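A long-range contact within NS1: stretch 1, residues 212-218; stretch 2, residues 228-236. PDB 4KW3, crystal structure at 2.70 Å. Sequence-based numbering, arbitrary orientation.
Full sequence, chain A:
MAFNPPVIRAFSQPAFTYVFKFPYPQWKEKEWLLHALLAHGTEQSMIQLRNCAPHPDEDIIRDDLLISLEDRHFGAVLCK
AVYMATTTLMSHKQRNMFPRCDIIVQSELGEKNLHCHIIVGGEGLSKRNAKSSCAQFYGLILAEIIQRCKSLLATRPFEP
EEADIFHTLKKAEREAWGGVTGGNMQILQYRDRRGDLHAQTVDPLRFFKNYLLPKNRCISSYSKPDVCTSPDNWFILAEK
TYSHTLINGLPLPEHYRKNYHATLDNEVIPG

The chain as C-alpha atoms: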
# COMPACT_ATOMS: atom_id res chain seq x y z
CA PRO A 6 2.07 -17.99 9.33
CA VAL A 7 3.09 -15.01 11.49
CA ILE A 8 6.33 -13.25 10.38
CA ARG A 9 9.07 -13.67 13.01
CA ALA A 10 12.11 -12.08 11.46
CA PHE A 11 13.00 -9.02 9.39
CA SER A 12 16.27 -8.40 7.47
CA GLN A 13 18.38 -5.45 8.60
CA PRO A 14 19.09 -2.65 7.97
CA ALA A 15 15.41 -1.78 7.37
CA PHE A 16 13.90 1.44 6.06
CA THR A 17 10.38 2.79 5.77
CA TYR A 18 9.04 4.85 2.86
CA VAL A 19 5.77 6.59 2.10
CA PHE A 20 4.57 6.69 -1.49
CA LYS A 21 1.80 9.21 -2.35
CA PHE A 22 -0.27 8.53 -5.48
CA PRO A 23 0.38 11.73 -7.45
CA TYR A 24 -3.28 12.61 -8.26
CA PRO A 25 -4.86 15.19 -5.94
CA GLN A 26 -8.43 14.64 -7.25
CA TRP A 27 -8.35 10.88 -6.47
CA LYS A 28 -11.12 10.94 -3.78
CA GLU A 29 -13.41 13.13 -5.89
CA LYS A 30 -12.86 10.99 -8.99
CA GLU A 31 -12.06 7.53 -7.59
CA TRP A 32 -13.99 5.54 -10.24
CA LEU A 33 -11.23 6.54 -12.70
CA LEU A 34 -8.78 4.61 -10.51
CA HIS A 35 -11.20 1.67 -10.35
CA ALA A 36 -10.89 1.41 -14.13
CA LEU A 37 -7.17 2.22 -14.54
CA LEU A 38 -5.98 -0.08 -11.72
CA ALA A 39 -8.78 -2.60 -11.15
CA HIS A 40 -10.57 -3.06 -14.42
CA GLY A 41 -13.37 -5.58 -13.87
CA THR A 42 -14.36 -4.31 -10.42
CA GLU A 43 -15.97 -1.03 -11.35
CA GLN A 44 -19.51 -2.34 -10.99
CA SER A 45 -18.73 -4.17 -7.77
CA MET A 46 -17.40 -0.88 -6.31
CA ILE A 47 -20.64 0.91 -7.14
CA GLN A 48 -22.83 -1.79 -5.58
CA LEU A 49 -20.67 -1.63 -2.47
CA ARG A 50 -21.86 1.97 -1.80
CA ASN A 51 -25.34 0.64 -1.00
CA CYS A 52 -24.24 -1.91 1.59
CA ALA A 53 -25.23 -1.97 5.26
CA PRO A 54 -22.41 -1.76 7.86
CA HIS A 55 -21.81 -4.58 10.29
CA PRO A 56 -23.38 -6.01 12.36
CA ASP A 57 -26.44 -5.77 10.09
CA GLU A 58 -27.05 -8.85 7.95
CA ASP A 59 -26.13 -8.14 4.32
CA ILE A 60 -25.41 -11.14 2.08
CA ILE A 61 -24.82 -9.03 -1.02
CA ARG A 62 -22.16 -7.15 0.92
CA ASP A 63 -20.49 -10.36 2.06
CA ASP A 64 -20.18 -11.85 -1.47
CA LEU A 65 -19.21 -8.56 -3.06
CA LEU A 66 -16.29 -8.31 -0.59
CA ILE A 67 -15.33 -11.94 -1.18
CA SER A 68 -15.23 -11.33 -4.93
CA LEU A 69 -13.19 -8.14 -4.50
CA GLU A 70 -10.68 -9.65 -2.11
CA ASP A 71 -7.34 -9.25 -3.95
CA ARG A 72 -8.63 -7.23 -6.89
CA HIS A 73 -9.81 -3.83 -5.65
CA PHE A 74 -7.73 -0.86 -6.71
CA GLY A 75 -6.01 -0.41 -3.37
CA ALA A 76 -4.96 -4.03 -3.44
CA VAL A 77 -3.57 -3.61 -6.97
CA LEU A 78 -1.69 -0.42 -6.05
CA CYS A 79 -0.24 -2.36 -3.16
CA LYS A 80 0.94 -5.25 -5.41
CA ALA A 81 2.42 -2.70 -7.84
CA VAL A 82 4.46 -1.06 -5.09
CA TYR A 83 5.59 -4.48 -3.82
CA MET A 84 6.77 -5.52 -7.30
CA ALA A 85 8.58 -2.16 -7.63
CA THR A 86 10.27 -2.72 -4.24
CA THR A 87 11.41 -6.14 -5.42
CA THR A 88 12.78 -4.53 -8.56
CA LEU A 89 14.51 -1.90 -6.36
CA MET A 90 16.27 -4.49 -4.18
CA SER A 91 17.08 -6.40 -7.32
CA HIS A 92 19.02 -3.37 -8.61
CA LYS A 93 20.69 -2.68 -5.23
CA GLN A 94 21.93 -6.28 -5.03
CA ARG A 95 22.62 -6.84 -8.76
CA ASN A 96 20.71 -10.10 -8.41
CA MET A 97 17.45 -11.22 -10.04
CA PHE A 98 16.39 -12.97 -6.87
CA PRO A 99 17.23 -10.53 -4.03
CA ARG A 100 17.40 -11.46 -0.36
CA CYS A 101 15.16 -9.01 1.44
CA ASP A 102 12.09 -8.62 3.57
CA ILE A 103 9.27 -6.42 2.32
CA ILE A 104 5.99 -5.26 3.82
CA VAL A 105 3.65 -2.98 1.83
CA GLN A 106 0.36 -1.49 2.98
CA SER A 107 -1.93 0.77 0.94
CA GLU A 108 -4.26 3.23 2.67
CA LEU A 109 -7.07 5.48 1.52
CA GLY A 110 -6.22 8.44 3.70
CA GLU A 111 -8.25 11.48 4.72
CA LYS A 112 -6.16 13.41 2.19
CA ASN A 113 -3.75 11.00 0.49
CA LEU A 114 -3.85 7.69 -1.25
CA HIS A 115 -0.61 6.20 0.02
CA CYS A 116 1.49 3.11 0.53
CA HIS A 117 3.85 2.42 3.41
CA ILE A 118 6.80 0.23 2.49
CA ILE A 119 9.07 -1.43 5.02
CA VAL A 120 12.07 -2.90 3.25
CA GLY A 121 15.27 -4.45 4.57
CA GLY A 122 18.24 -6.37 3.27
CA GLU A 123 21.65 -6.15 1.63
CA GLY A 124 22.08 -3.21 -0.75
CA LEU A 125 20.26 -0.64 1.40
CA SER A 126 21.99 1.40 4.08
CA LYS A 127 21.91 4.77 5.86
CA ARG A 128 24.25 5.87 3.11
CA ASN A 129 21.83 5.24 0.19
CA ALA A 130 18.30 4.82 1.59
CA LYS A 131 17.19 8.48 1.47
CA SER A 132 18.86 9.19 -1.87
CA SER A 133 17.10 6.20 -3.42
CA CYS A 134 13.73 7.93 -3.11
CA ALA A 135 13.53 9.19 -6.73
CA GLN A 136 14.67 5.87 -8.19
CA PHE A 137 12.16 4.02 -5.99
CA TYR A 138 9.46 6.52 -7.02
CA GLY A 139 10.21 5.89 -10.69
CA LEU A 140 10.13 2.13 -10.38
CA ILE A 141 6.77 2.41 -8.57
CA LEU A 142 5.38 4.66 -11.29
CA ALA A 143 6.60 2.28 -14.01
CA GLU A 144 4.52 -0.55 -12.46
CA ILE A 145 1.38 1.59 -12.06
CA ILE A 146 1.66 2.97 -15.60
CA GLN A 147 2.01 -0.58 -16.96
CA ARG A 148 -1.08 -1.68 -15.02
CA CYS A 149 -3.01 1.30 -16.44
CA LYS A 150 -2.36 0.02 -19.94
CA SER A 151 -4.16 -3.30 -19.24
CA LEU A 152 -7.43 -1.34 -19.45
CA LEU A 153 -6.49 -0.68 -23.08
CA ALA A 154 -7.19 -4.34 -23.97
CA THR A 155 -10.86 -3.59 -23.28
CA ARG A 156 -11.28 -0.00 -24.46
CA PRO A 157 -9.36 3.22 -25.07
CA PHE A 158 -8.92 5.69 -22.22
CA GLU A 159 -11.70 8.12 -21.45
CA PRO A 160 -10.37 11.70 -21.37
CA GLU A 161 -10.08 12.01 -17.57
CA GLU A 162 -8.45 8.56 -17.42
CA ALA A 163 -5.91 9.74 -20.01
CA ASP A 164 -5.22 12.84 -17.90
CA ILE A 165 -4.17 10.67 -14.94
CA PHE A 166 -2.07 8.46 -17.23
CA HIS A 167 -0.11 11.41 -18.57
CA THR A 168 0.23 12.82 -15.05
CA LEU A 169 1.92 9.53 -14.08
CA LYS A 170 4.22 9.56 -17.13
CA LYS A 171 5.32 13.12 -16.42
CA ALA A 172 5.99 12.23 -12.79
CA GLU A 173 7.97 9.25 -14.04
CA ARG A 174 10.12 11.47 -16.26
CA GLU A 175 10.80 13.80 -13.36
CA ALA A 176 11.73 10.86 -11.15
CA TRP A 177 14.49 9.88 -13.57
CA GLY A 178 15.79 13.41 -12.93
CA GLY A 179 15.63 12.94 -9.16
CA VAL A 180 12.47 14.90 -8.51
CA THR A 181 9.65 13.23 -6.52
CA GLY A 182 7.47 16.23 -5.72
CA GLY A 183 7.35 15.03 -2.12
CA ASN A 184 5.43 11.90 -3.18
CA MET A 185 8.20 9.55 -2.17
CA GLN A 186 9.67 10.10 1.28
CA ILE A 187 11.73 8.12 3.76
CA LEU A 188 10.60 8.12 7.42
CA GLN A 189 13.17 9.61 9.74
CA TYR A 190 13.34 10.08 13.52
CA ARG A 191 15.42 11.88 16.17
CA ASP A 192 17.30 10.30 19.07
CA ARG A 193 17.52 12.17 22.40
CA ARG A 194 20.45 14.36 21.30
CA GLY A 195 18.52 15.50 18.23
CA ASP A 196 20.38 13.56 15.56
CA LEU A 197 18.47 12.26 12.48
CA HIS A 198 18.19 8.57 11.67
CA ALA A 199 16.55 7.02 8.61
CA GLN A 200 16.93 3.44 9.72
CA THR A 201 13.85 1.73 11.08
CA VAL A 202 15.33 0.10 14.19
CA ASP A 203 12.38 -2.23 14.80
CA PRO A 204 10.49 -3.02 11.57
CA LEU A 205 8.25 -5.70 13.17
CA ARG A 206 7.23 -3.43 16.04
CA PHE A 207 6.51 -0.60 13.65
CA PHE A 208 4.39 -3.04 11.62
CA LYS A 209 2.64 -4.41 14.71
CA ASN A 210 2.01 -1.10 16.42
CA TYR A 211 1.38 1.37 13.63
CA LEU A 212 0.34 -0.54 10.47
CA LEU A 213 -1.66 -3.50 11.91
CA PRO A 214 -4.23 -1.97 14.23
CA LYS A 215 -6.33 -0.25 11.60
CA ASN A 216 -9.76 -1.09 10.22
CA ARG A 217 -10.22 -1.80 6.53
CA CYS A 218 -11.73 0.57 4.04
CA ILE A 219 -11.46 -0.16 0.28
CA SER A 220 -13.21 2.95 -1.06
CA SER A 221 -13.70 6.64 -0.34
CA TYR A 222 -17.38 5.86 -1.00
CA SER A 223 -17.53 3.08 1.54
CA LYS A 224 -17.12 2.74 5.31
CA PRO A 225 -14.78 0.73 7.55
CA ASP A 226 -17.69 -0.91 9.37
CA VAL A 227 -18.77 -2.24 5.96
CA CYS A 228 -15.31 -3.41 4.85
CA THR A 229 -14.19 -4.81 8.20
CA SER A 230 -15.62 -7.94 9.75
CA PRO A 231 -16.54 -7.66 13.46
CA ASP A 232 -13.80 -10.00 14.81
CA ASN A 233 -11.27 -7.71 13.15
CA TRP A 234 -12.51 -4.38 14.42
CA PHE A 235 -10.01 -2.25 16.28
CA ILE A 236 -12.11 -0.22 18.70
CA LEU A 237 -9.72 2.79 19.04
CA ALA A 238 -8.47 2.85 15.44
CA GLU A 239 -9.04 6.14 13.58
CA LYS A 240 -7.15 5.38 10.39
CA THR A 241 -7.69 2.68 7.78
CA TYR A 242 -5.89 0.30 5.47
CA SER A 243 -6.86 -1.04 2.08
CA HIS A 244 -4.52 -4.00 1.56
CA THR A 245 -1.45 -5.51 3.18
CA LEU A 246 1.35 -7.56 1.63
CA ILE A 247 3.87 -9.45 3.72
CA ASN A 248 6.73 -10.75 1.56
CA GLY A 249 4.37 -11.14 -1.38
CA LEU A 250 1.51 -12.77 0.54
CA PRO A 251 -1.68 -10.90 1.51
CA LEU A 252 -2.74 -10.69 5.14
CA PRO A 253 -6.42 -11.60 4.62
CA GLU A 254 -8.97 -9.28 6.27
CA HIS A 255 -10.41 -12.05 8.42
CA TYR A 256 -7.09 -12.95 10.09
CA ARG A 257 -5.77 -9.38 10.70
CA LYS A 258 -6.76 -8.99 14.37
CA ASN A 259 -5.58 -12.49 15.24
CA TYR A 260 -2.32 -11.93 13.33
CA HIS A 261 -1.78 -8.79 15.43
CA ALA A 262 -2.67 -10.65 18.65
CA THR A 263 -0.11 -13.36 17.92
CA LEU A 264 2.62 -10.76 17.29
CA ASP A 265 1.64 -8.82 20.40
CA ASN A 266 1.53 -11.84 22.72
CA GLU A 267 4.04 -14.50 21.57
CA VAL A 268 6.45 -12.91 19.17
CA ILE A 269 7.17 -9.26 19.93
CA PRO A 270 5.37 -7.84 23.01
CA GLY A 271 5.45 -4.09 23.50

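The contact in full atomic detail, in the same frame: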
# COMPACT_ATOMS: atom_id res chain seq x y z
N LEU A 212 1.03 -0.12 11.70
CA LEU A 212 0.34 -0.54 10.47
C LEU A 212 -0.83 -1.52 10.73
O LEU A 212 -1.90 -1.39 10.12
CB LEU A 212 1.33 -1.14 9.48
CG LEU A 212 2.38 -0.19 8.88
CD1 LEU A 212 3.28 -0.95 7.92
CD2 LEU A 212 1.70 0.99 8.14
N LEU A 213 -0.65 -2.48 11.64
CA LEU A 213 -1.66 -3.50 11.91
C LEU A 213 -2.98 -3.01 12.50
O LEU A 213 -4.06 -3.33 11.98
CB LEU A 213 -1.10 -4.64 12.76
CG LEU A 213 -0.31 -5.66 11.95
CD1 LEU A 213 -0.10 -6.88 12.79
CD2 LEU A 213 -1.05 -5.98 10.66
N PRO A 214 -2.93 -2.21 13.57
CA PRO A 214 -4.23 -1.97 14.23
C PRO A 214 -5.06 -0.87 13.57
O PRO A 214 -5.33 0.16 14.15
CB PRO A 214 -3.82 -1.61 15.66
CG PRO A 214 -2.46 -1.00 15.53
CD PRO A 214 -1.81 -1.58 14.29
N LYS A 215 -5.45 -1.14 12.33
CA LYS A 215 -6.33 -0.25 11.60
C LYS A 215 -7.51 -1.06 11.07
O LYS A 215 -7.41 -2.27 10.88
CB LYS A 215 -5.58 0.42 10.44
CG LYS A 215 -4.37 1.21 10.87
CD LYS A 215 -3.73 1.90 9.69
CE LYS A 215 -2.50 2.70 10.11
NZ LYS A 215 -2.12 3.69 9.05
N ASN A 216 -8.64 -0.40 10.83
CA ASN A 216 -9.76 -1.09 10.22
C ASN A 216 -9.65 -0.94 8.71
O ASN A 216 -8.98 -0.04 8.22
CB ASN A 216 -11.08 -0.56 10.75
CG ASN A 216 -11.21 -0.71 12.26
OD1 ASN A 216 -10.88 -1.77 12.81
ND2 ASN A 216 -11.70 0.33 12.93
N ARG A 217 -10.27 -1.86 7.98
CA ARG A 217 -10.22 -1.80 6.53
C ARG A 217 -11.25 -0.88 5.93
O ARG A 217 -12.41 -0.86 6.36
CB ARG A 217 -10.38 -3.18 5.90
CG ARG A 217 -10.02 -3.16 4.42
CD ARG A 217 -10.00 -4.52 3.80
NE ARG A 217 -11.30 -5.14 3.82
CZ ARG A 217 -11.63 -6.16 3.05
NH1 ARG A 217 -10.72 -6.62 2.21
NH2 ARG A 217 -12.85 -6.70 3.11
N CYS A 218 -10.82 -0.15 4.90
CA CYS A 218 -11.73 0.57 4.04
C CYS A 218 -11.20 0.57 2.60
O CYS A 218 -10.11 1.06 2.34
CB CYS A 218 -11.89 2.00 4.53
SG CYS A 218 -13.00 2.92 3.50
N CYS A 228 -16.42 -2.65 5.42
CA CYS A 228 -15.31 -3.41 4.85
C CYS A 228 -14.60 -4.28 5.84
O CYS A 228 -13.74 -5.08 5.45
CB CYS A 228 -14.30 -2.47 4.18
SG CYS A 228 -14.99 -1.35 2.96
N THR A 229 -14.86 -4.07 7.13
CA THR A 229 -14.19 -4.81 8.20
C THR A 229 -15.16 -5.72 8.89
O THR A 229 -16.25 -5.28 9.31
CB THR A 229 -13.57 -3.84 9.28
OG1 THR A 229 -12.76 -2.85 8.63
CG2 THR A 229 -12.76 -4.59 10.33
N SER A 230 -14.79 -6.98 9.02
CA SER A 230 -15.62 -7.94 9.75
C SER A 230 -15.44 -7.77 11.25
O SER A 230 -14.35 -7.47 11.72
CB SER A 230 -15.33 -9.36 9.29
OG SER A 230 -13.99 -9.71 9.57
N PRO A 231 -16.51 -7.99 12.02
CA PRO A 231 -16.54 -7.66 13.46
C PRO A 231 -15.39 -8.21 14.30
O PRO A 231 -14.84 -7.45 15.08
CB PRO A 231 -17.87 -8.24 13.89
CG PRO A 231 -18.71 -8.03 12.68
CD PRO A 231 -17.85 -8.32 11.51
N ASP A 232 -14.97 -9.46 14.11
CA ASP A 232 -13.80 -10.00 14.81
C ASP A 232 -12.48 -9.26 14.52
O ASP A 232 -11.47 -9.46 15.20
CB ASP A 232 -13.62 -11.47 14.47
CG ASP A 232 -14.76 -12.31 14.97
OD1 ASP A 232 -15.53 -11.83 15.83
OD2 ASP A 232 -14.89 -13.46 14.50
N ASN A 233 -12.48 -8.41 13.51
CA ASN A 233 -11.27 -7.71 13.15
C ASN A 233 -11.34 -6.21 13.37
O ASN A 233 -10.52 -5.44 12.88
CB ASN A 233 -10.92 -8.04 11.70
CG ASN A 233 -10.59 -9.50 11.53
OD1 ASN A 233 -9.46 -9.92 11.78
ND2 ASN A 233 -11.59 -10.31 11.12
N TRP A 234 -12.32 -5.80 14.17
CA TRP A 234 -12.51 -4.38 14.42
C TRP A 234 -11.64 -3.89 15.56
O TRP A 234 -11.63 -4.47 16.64
CB TRP A 234 -13.95 -4.09 14.73
CG TRP A 234 -14.24 -2.65 14.87
CD1 TRP A 234 -14.35 -1.94 16.03
CD2 TRP A 234 -14.47 -1.74 13.79
NE1 TRP A 234 -14.65 -0.63 15.73
CE2 TRP A 234 -14.73 -0.48 14.37
CE3 TRP A 234 -14.49 -1.86 12.40
CZ2 TRP A 234 -15.01 0.65 13.60
CZ3 TRP A 234 -14.77 -0.73 11.63
CH2 TRP A 234 -15.03 0.50 12.24
N PHE A 235 -10.88 -2.85 15.28
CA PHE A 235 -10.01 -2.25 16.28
C PHE A 235 -10.76 -1.06 16.84
O PHE A 235 -10.95 -0.05 16.14
CB PHE A 235 -8.70 -1.82 15.65
CG PHE A 235 -7.74 -2.96 15.39
CD1 PHE A 235 -6.90 -3.43 16.39
CD2 PHE A 235 -7.65 -3.53 14.12
CE1 PHE A 235 -5.97 -4.45 16.11
CE2 PHE A 235 -6.74 -4.56 13.84
CZ PHE A 235 -5.90 -5.03 14.85
N ILE A 236 -11.19 -1.18 18.10
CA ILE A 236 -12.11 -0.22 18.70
C ILE A 236 -11.56 1.23 18.74
O ILE A 236 -12.31 2.16 18.57
CB ILE A 236 -12.61 -0.71 20.12
CG1 ILE A 236 -13.87 0.02 20.56
CG2 ILE A 236 -11.55 -0.52 21.16
CD1 ILE A 236 -14.93 0.16 19.45

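Two short segments pack here with little regular secondary structure, and no backbone-to-backbone hydrogen bond crosses between them. Every hydrogen bond that crosses the contact has a side chain at one end, and most of the work falls to five residues: Asn216 and Arg217 on the first stretch, Cys228, Thr229 and Phe235 on the second. Together the two stretches bury 477 Å² of surface.

The center is Asn216, which is buried and has more of its area covered by the opposing stretch than any other residue. Its CA-to-CB bond runs sideways, but chi1 in the m well brings the carboxamide closer to the second stretch, where it meets the backbone of Phe235 with both of its polar atoms. Phe235 N donates to Asn216 OD1 at 2.7 Å with a nearly linear angle of 178°, and Asn216 ND2 returns a weak bond to Phe235 O at 3.3 Å. The amide thus serves one residue's N-H and C=O at once, much as a neighboring strand would. The rule is easily stated: where the backbones do not pair directly, an asparagine can stand in for the missing backbone partner. The same ND2 lies over one face of the Trp234 ring, 3.4 Å from Trp234 CZ2; the indole's CA-to-CB bond points away from the first stretch, yet the end of the side chain comes nearer, placing one ring face beside ND2.

Arg217 anchors the other end. Its CB points toward the second stretch, and the chain extends through t chi1 and chi2 before turning at chi3 (p). This sets the edge of the guanidinium against the carbonyl of Cys228, which accepts two bonds: from Arg217 NE at 2.9 Å and from Arg217 NH2 at 3.0 Å. One backbone oxygen near the end of a helix is therefore held by NE and NH2 together, lying at the edge of the guanidinium near its plane. The Cys228 CA-to-CB bond points toward the first stretch, and Cys228 SG lies 3.9 Å from Cys218 CA. The backbone of Arg217 is used as well. Its N donates to Thr229 OG1 at 2.8 Å, a weak bond with an angle of 129°. Thr229 is the first residue to leave the helical conformation, and its hydroxyl, with chi1 at -52°, is also hydrogen-bonded elsewhere in the structure, so this buried oxygen does not depend on the bent bond alone.

Apolar packing is concentrated on Phe235. Its CB points toward the first stretch, and the ring lies with one face against Pro214: Pro214 CA sits 3.4 Å from the Phe235 ring centroid and only 7° off the normal, a CH-pi contact, while Pro214 CB comes within 3.6 Å of Phe235 CE1. Pro214 offers CA and CB to the aromatic ring, while CG and CD lie farther off.

Within the second stretch, Asn233 ND2 donates to Ser230 OG at 2.9 Å and Asn233 N to Ser230 O at 2.8 Å, bracing the turn that leads from Thr229 to Phe235.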